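Local coordinates for ESX secretion system protein EccC (Thermomonospora curvata, PDB 4NH0) that serves as the multi-domain ATPase motor of the ESX type VII secretion system, which exports EsxA and EsxB, and binds EsxB through its cytoplasmic part, at residues A[1102-1107]-A[1118-1123]. Numbering follows the deposited sequence.
Sequences GLVMSG and VKPHKL
S1106 and L1123 meet through a side-chain-to-backbone hydrogen bond: the amide N of L1123 donates to OG of S1106 at 3.1 Å, nearly straight at 165°. OG lies anti to the backbone N of its own residue (chi1 -179°), and serine suits the place because its short hydroxyl meets a main-chain N-H in a loop without regular pairing. Beside this bond the two residues pack closely, CB of L1123 resting 3.9 Å from CB of S1106. One residue on, G1107 N donates to H1121 O at 2.9 Å, standing above the carbonyl plane, and the same oxygen receives a CA-H...O contact from S1106 CA at 3.4 Å. The apolar contact is made by CG1 of V1104, which meets CG of P1120 at 3.8 Å, a branched side chain against a compact ring. The aliphatic part of K1122 passes the serine hydroxyl, with CD 3.6 Å from OG.

Further out, OG of S1106 also hydrogen-bonds D949, and NE2 of H1121 bonds the hydroxyl of Y1129 on strand 1127-1132. An alanine at S1106 would probably leave the L1123 amide and the D949 carboxylate without the hydroxyl they share.

Strand 1102-1104 pairs with strands 944-947 and 1127-1132 in the third FtsK domain, and the contact closes the loop that leads from it to 1127-1132. M1105 turns its side chain from this loop to C952 and T1142, both ATP-binding residues. The chemistry thus implies a loop tied by one serine-to-amide bond and one backbone bond, with an apolar valine-proline contact alongside, just beyond strand 1102-1104 and close to the ATP site that M1105 approaches.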
loop_
_atom_site.group_PDB
_atom_site.type_symbol
_atom_site.label_atom_id
_atom_site.label_comp_id
_atom_site.label_asym_id
_atom_site.label_seq_id
_atom_site.Cartn_x
_atom_site.Cartn_y
_atom_site.Cartn_z
ATOM N N GLY A 1102 30.041 32.216 -9.795
ATOM C CA GLY A 1102 29.796 31.942 -11.196
ATOM C C GLY A 1102 28.421 31.384 -11.487
ATOM O O GLY A 1102 27.702 30.965 -10.583
ATOM N N LEU A 1103 28.058 31.381 -12.764
ATOM C CA LEU A 1103 26.782 30.831 -13.195
ATOM C C LEU A 1103 26.948 30.018 -14.473
ATOM O O LEU A 1103 27.505 30.499 -15.457
ATOM C CB LEU A 1103 25.760 31.946 -13.409
ATOM C CG LEU A 1103 24.372 31.493 -13.862
ATOM C CD1 LEU A 1103 23.806 30.487 -12.887
ATOM C CD2 LEU A 1103 23.438 32.675 -13.991
ATOM N N VAL A 1104 26.465 28.782 -14.449
ATOM C CA VAL A 1104 26.496 27.929 -15.627
ATOM C C VAL A 1104 25.079 27.688 -16.128
ATOM O O VAL A 1104 24.299 26.982 -15.491
ATOM C CB VAL A 1104 27.178 26.581 -15.335
ATOM C CG1 VAL A 1104 27.127 25.684 -16.559
ATOM C CG2 VAL A 1104 28.613 26.803 -14.892
ATOM N N MET A 1105 24.748 28.281 -17.268
ATOM C CA MET A 1105 23.400 28.186 -17.810
ATOM C C MET A 1105 23.250 27.008 -18.765
ATOM O O MET A 1105 23.880 25.968 -18.587
ATOM C CB MET A 1105 23.022 29.488 -18.516
ATOM C CG MET A 1105 22.823 30.660 -17.568
ATOM S SD MET A 1105 22.558 32.221 -18.422
ATOM C CE MET A 1105 21.701 33.156 -17.162
ATOM N N SER A 1106 22.403 27.179 -19.774
ATOM C CA SER A 1106 22.143 26.127 -20.746
ATOM C C SER A 1106 23.374 25.841 -21.597
ATOM O O SER A 1106 24.078 26.759 -22.013
ATOM C CB SER A 1106 20.964 26.508 -21.642
ATOM O OG SER A 1106 20.688 25.490 -22.587
ATOM N N GLY A 1107 23.627 24.562 -21.849
ATOM C CA GLY A 1107 24.755 24.159 -22.666
ATOM C C GLY A 1107 24.751 22.675 -22.963
ATOM O O GLY A 1107 23.697 22.040 -22.986
ATOM N N VAL A 1118 28.702 20.282 -11.353
ATOM C CA VAL A 1118 27.662 19.863 -12.285
ATOM C C VAL A 1118 28.053 20.159 -13.728
ATOM O O VAL A 1118 28.418 21.286 -14.063
ATOM C CB VAL A 1118 26.317 20.549 -11.977
ATOM C CG1 VAL A 1118 25.262 20.132 -12.989
ATOM C CG2 VAL A 1118 25.860 20.216 -10.565
ATOM N N LYS A 1119 27.981 19.141 -14.579
ATOM C CA LYS A 1119 28.254 19.319 -15.999
ATOM C C LYS A 1119 27.046 19.937 -16.690
ATOM O O LYS A 1119 25.912 19.536 -16.438
ATOM C CB LYS A 1119 28.616 17.990 -16.663
ATOM C CG LYS A 1119 29.572 17.118 -15.868
ATOM C CD LYS A 1119 30.231 16.085 -16.769
ATOM C CE LYS A 1119 30.713 14.879 -15.984
ATOM N NZ LYS A 1119 29.818 13.707 -16.194
ATOM N N PRO A 1120 27.293 20.918 -17.568
ATOM C CA PRO A 1120 26.260 21.665 -18.292
ATOM C C PRO A 1120 25.296 20.781 -19.074
ATOM O O PRO A 1120 25.641 19.659 -19.436
ATOM C CB PRO A 1120 27.073 22.537 -19.247
ATOM C CG PRO A 1120 28.380 22.709 -18.570
ATOM C CD PRO A 1120 28.644 21.409 -17.882
ATOM N N HIS A 1121 24.096 21.297 -19.322
ATOM C CA HIS A 1121 23.095 20.607 -20.126
ATOM C C HIS A 1121 22.002 21.580 -20.554
ATOM O O HIS A 1121 22.032 22.755 -20.189
ATOM C CB HIS A 1121 22.495 19.428 -19.360
ATOM C CG HIS A 1121 21.912 19.802 -18.033
ATOM N ND1 HIS A 1121 20.559 19.971 -17.835
ATOM C CD2 HIS A 1121 22.500 20.036 -16.836
ATOM C CE1 HIS A 1121 20.339 20.293 -16.573
ATOM N NE2 HIS A 1121 21.500 20.340 -15.947
ATOM N N LYS A 1122 21.044 21.089 -21.334
ATOM C CA LYS A 1122 19.985 21.935 -21.873
ATOM C C LYS A 1122 19.067 22.468 -20.778
ATOM O O LYS A 1122 18.335 21.711 -20.143
ATOM C CB LYS A 1122 19.166 21.163 -22.912
ATOM C CG LYS A 1122 18.015 21.953 -23.517
ATOM C CD LYS A 1122 18.508 23.179 -24.271
ATOM C CE LYS A 1122 17.365 23.875 -24.994
ATOM N NZ LYS A 1122 17.785 25.175 -25.586
ATOM N N LEU A 1123 19.120 23.778 -20.564
ATOM C CA LEU A 1123 18.282 24.435 -19.570
ATOM C C LEU A 1123 17.391 25.487 -20.216
ATOM O O LEU A 1123 17.758 26.074 -21.232
ATOM C CB LEU A 1123 19.143 25.079 -18.482
ATOM C CG LEU A 1123 19.788 24.147 -17.460
ATOM C CD1 LEU A 1123 20.694 24.932 -16.531
ATOM C CD2 LEU A 1123 18.722 23.411 -16.672
#